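Local coordinates for protein Xcc_ctr_pt (Xanthomonas campestris pv. campestris, PDB 6NJW) that is the C-terminal Toprim-containing region of a Class 2 OLD family nuclease and probably cleaves nucleic acid by a two-metal mechanism, at residues E16-D29 / G50-Y64. Residues are numbered along the deposited sequence; the frame is centred on the assembly and turned at random.
Sequences EIFFSRGVILVEGD and GITVCSVGGTNFTPY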
loop_
_atom_site.group_PDB
_atom_site.type_symbol
_atom_site.label_atom_id
_atom_site.label_comp_id
_atom_site.label_asym_id
_atom_site.label_seq_id
_atom_site.Cartn_x
_atom_site.Cartn_y
_atom_site.Cartn_z
ATOM N N GLU A 16 12.108 13.187 -8.058
ATOM C CA GLU A 16 10.775 13.200 -8.645
ATOM C C GLU A 16 9.771 13.857 -7.711
ATOM O O GLU A 16 8.819 14.494 -8.176
ATOM C CB GLU A 16 10.333 11.776 -8.982
ATOM C CG GLU A 16 11.344 10.988 -9.806
ATOM C CD GLU A 16 10.960 9.522 -9.953
ATOM O OE1 GLU A 16 10.037 9.068 -9.238
ATOM O OE2 GLU A 16 11.583 8.824 -10.783
ATOM N N ILE A 17 9.962 13.702 -6.397
ATOM C CA ILE A 17 9.074 14.336 -5.426
ATOM C C ILE A 17 8.994 15.835 -5.686
ATOM O O ILE A 17 7.906 16.423 -5.738
ATOM C CB ILE A 17 9.543 14.028 -3.991
ATOM C CG1 ILE A 17 9.319 12.544 -3.674
ATOM C CG2 ILE A 17 8.803 14.896 -2.985
ATOM C CD1 ILE A 17 9.152 12.242 -2.181
ATOM N N PHE A 18 10.148 16.473 -5.897
ATOM C CA PHE A 18 10.141 17.912 -6.153
ATOM C C PHE A 18 9.445 18.285 -7.461
ATOM O O PHE A 18 9.121 19.461 -7.650
ATOM C CB PHE A 18 11.575 18.463 -6.146
ATOM C CG PHE A 18 12.094 18.798 -4.764
ATOM C CD1 PHE A 18 12.545 17.794 -3.912
ATOM C CD2 PHE A 18 12.131 20.115 -4.321
ATOM C CE1 PHE A 18 13.026 18.096 -2.633
ATOM C CE2 PHE A 18 12.611 20.430 -3.055
ATOM C CZ PHE A 18 13.057 19.419 -2.205
ATOM N N PHE A 19 9.191 17.329 -8.354
ATOM C CA PHE A 19 8.491 17.602 -9.607
ATOM C C PHE A 19 7.041 17.120 -9.606
ATOM O O PHE A 19 6.373 17.215 -10.640
ATOM C CB PHE A 19 9.236 16.958 -10.782
ATOM C CG PHE A 19 10.496 17.684 -11.192
ATOM C CD1 PHE A 19 10.755 18.977 -10.747
ATOM C CD2 PHE A 19 11.424 17.068 -12.024
ATOM C CE1 PHE A 19 11.919 19.641 -11.126
ATOM C CE2 PHE A 19 12.583 17.724 -12.408
ATOM C CZ PHE A 19 12.831 19.015 -11.958
ATOM N N SER A 20 6.524 16.633 -8.480
ATOM C CA SER A 20 5.238 15.941 -8.468
ATOM C C SER A 20 4.086 16.839 -8.029
ATOM O O SER A 20 4.268 17.808 -7.291
ATOM C CB SER A 20 5.303 14.726 -7.546
ATOM O OG SER A 20 6.428 13.942 -7.889
ATOM N N ARG A 21 2.880 16.503 -8.495
ATOM C CA ARG A 21 1.680 17.146 -7.978
ATOM C C ARG A 21 1.145 16.453 -6.731
ATOM O O ARG A 21 0.443 17.091 -5.935
ATOM C CB ARG A 21 0.586 17.187 -9.054
ATOM C CG ARG A 21 0.954 17.987 -10.313
ATOM C CD ARG A 21 -0.218 18.013 -11.309
ATOM N NE ARG A 21 0.123 18.651 -12.584
ATOM C CZ ARG A 21 -0.074 19.941 -12.839
ATOM N NH1 ARG A 21 -0.611 20.723 -11.908
ATOM N NH2 ARG A 21 0.259 20.452 -14.021
ATOM N N GLY A 22 1.489 15.179 -6.533
ATOM C CA GLY A 22 1.027 14.430 -5.378
ATOM C C GLY A 22 1.939 13.251 -5.138
ATOM O O GLY A 22 2.689 12.834 -6.030
ATOM N N VAL A 23 1.888 12.718 -3.909
ATOM C CA VAL A 23 2.769 11.618 -3.519
ATOM C C VAL A 23 1.971 10.566 -2.759
ATOM O O VAL A 23 1.228 10.899 -1.838
ATOM C CB VAL A 23 3.950 12.078 -2.646
ATOM C CG1 VAL A 23 4.841 10.868 -2.341
ATOM C CG2 VAL A 23 4.764 13.131 -3.369
ATOM N N ILE A 24 2.138 9.305 -3.137
ATOM C CA ILE A 24 1.601 8.164 -2.408
ATOM C C ILE A 24 2.746 7.508 -1.645
ATOM O O ILE A 24 3.662 6.952 -2.259
ATOM C CB ILE A 24 0.952 7.148 -3.361
ATOM C CG1 ILE A 24 -0.275 7.760 -4.056
ATOM C CG2 ILE A 24 0.604 5.868 -2.597
ATOM C CD1 ILE A 24 -0.651 6.993 -5.361
ATOM N N LEU A 25 2.675 7.528 -0.316
ATOM C CA LEU A 25 3.729 6.979 0.535
ATOM C C LEU A 25 3.355 5.563 0.943
ATOM O O LEU A 25 2.260 5.345 1.480
ATOM C CB LEU A 25 3.924 7.847 1.785
ATOM C CG LEU A 25 4.386 9.276 1.526
ATOM C CD1 LEU A 25 4.316 10.068 2.850
ATOM C CD2 LEU A 25 5.802 9.237 0.959
ATOM N N VAL A 26 4.263 4.614 0.691
ATOM C CA VAL A 26 4.048 3.198 0.957
ATOM C C VAL A 26 5.263 2.649 1.707
ATOM O O VAL A 26 6.327 3.263 1.738
ATOM C CB VAL A 26 3.802 2.408 -0.348
ATOM C CG1 VAL A 26 2.597 3.034 -1.121
ATOM C CG2 VAL A 26 5.036 2.398 -1.205
ATOM N N GLU A 27 5.093 1.471 2.315
ATOM C CA GLU A 27 6.146 0.936 3.176
ATOM C C GLU A 27 7.289 0.300 2.392
ATOM O O GLU A 27 8.453 0.428 2.780
ATOM C CB GLU A 27 5.564 -0.092 4.145
ATOM C CG GLU A 27 4.661 0.500 5.223
ATOM C CD GLU A 27 4.163 -0.583 6.179
ATOM O OE1 GLU A 27 4.719 -1.701 6.136
ATOM O OE2 GLU A 27 3.229 -0.322 6.964
ATOM N N GLY A 28 6.992 -0.411 1.310
ATOM C CA GLY A 28 8.042 -1.161 0.653
ATOM C C GLY A 28 7.829 -1.414 -0.823
ATOM O O GLY A 28 6.973 -0.790 -1.471
ATOM N N ASP A 29 8.600 -2.365 -1.358
ATOM C CA ASP A 29 8.659 -2.553 -2.801
ATOM C C ASP A 29 7.414 -3.223 -3.345
ATOM O O ASP A 29 7.070 -2.999 -4.508
ATOM C CB ASP A 29 9.888 -3.377 -3.188
ATOM C CG ASP A 29 11.127 -2.532 -3.311
ATOM O OD1 ASP A 29 10.988 -1.294 -3.286
ATOM O OD2 ASP A 29 12.239 -3.101 -3.431
ATOM N N GLY A 50 0.536 13.385 -12.481
ATOM C CA GLY A 50 1.668 13.909 -11.732
ATOM C C GLY A 50 1.820 13.352 -10.329
ATOM O O GLY A 50 2.362 14.038 -9.458
ATOM N N ILE A 51 1.328 12.139 -10.071
ATOM C CA ILE A 51 1.427 11.521 -8.747
ATOM C C ILE A 51 2.546 10.495 -8.773
ATOM O O ILE A 51 2.577 9.626 -9.653
ATOM C CB ILE A 51 0.095 10.877 -8.324
ATOM C CG1 ILE A 51 -0.969 11.958 -8.185
ATOM C CG2 ILE A 51 0.241 10.144 -6.991
ATOM C CD1 ILE A 51 -2.383 11.449 -8.220
ATOM N N THR A 52 3.478 10.607 -7.822
ATOM C CA THR A 52 4.598 9.686 -7.666
ATOM C C THR A 52 4.348 8.761 -6.483
ATOM O O THR A 52 3.806 9.188 -5.460
ATOM C CB THR A 52 5.912 10.445 -7.432
ATOM O OG1 THR A 52 6.045 11.499 -8.386
ATOM C CG2 THR A 52 7.099 9.515 -7.585
ATOM N N VAL A 53 4.734 7.490 -6.630
ATOM C CA VAL A 53 4.676 6.508 -5.550
ATOM C C VAL A 53 6.064 6.408 -4.934
ATOM O O VAL A 53 7.051 6.158 -5.637
ATOM C CB VAL A 53 4.200 5.138 -6.057
ATOM C CG1 VAL A 53 4.066 4.167 -4.908
ATOM C CG2 VAL A 53 2.851 5.288 -6.752
ATOM N N CYS A 54 6.142 6.592 -3.626
ATOM C CA CYS A 54 7.418 6.667 -2.931
ATOM C C CYS A 54 7.412 5.666 -1.783
ATOM O O CYS A 54 6.548 5.725 -0.902
ATOM C CB CYS A 54 7.668 8.095 -2.441
ATOM S SG CYS A 54 9.007 8.229 -1.239
ATOM N N SER A 55 8.346 4.724 -1.818
ATOM C CA SER A 55 8.520 3.777 -0.729
ATOM C C SER A 55 9.403 4.398 0.344
ATOM O O SER A 55 10.503 4.862 0.047
ATOM C CB SER A 55 9.159 2.488 -1.250
ATOM O OG SER A 55 9.634 1.705 -0.177
ATOM N N VAL A 56 8.922 4.428 1.590
ATOM C CA VAL A 56 9.758 4.940 2.675
ATOM C C VAL A 56 10.697 3.876 3.228
ATOM O O VAL A 56 11.452 4.157 4.162
ATOM C CB VAL A 56 8.893 5.554 3.799
ATOM C CG1 VAL A 56 7.929 6.596 3.223
ATOM C CG2 VAL A 56 8.122 4.502 4.562
ATOM N N GLY A 57 10.677 2.668 2.680
ATOM C CA GLY A 57 11.584 1.604 3.077
ATOM C C GLY A 57 11.465 1.209 4.536
ATOM O O GLY A 57 12.470 1.083 5.237
ATOM N N GLY A 58 10.258 0.996 5.002
ATOM C CA GLY A 58 10.035 0.702 6.401
ATOM C C GLY A 58 8.709 1.293 6.841
ATOM O O GLY A 58 7.783 1.422 6.041
ATOM N N THR A 59 8.637 1.658 8.120
ATOM C CA THR A 59 7.392 2.152 8.691
ATOM C C THR A 59 7.530 3.554 9.260
ATOM O O THR A 59 6.610 4.030 9.931
ATOM C CB THR A 59 6.867 1.196 9.772
ATOM O OG1 THR A 59 7.841 1.066 10.813
ATOM C CG2 THR A 59 6.582 -0.191 9.185
ATOM N N ASN A 60 8.639 4.236 9.006
ATOM C CA ASN A 60 8.820 5.582 9.519
ATOM C C ASN A 60 8.399 6.559 8.430
ATOM O O ASN A 60 9.196 6.914 7.563
ATOM C CB ASN A 60 10.258 5.831 9.955
ATOM C CG ASN A 60 10.416 7.182 10.607
ATOM O OD1 ASN A 60 9.425 7.835 10.946
ATOM N ND2 ASN A 60 11.658 7.619 10.781
ATOM N N PHE A 61 7.146 7.009 8.496
ATOM C CA PHE A 61 6.618 7.974 7.546
ATOM C C PHE A 61 6.902 9.415 7.943
ATOM O O PHE A 61 6.732 10.318 7.119
ATOM C CB PHE A 61 5.099 7.762 7.385
ATOM C CG PHE A 61 4.751 6.497 6.638
ATOM C CD1 PHE A 61 4.708 6.489 5.256
ATOM C CD2 PHE A 61 4.502 5.319 7.319
ATOM C CE1 PHE A 61 4.400 5.330 4.561
ATOM C CE2 PHE A 61 4.195 4.146 6.641
ATOM C CZ PHE A 61 4.145 4.145 5.250
ATOM N N THR A 62 7.362 9.655 9.169
ATOM C CA THR A 62 7.446 11.029 9.663
ATOM C C THR A 62 8.340 11.944 8.825
ATOM O O THR A 62 7.922 13.083 8.547
ATOM C CB THR A 62 7.892 10.997 11.131
ATOM O OG1 THR A 62 7.031 10.103 11.839
ATOM C CG2 THR A 62 7.766 12.367 11.744
ATOM N N PRO A 63 9.553 11.553 8.413
ATOM C CA PRO A 63 10.369 12.482 7.608
ATOM C C PRO A 63 9.710 12.870 6.304
ATOM O O PRO A 63 9.883 14.005 5.847
ATOM C CB PRO A 63 11.661 11.691 7.355
ATOM C CG PRO A 63 11.704 10.696 8.473
ATOM C CD PRO A 63 10.285 10.308 8.707
ATOM N N TYR A 64 8.948 11.961 5.692
ATOM C CA TYR A 64 8.260 12.291 4.446
ATOM C C TYR A 64 7.067 13.206 4.671
ATOM O O TYR A 64 6.785 14.082 3.841
ATOM C CB TYR A 64 7.823 11.009 3.746
ATOM C CG TYR A 64 9.015 10.256 3.244
ATOM C CD1 TYR A 64 9.726 9.401 4.085
ATOM C CD2 TYR A 64 9.471 10.439 1.952
ATOM C CE1 TYR A 64 10.843 8.712 3.636
ATOM C CE2 TYR A 64 10.593 9.760 1.489
ATOM C CZ TYR A 64 11.270 8.902 2.337
ATOM O OH TYR A 64 12.374 8.224 1.877
#
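In the first beta-alpha-beta unit of the Toprim domain, strands 22-26 and 51-55 lie parallel, their short axes 4.6 Å apart; strand 22-26 ends just before Glu27, seen to bind magnesium in this protein, whose side chain here lies about 5 Å from the bound ion. Backbone bonds alternate regularly from Thr52 N to Gly22 O up to Val56 N to Val26 O. Ahead of the ladder, Gly50 O takes two donors: Arg21 N at 2.7 Å and, above the carbonyl plane, Gly22 N. Thr52 OG1 donates to Ser20 OG at 2.5 Å, tying the preceding turn to the edge strand; Ser20 OG also nears Glu16 O, too closely to be taken at face value.

On one face of the pair, Ile24 CD1 rests against Ile51 CG2 at 3.7 Å and reaches Val53 CG2. On the other, Leu25 spreads its methyls over Tyr64 CB, CD1 at 3.7 Å, while CD2 also meets Cys54 SG. Phe61 turns its ring edge to the strand end, with Val26 N in plane and CZ 3.7 Å from Glu27 CG; Val56 CG2 lies over one ring face.

Past the strands, Gly58 N bonds Glu27 O at 2.9 Å in the carbonyl plane, and Ser55 OG closes an ST turn by accepting from Gly57 N. With CG anti to its carbonyl carbon (chi1 -70°) and the chain extended beyond it, Glu27 brings its carboxylate past Thr59 CG2; OE2 is held by Thr81 OG1 and Asp82 N. A glutamate after the first strand, together with the Asp82/Asp84 DxD pair, marks the Toprim metal site.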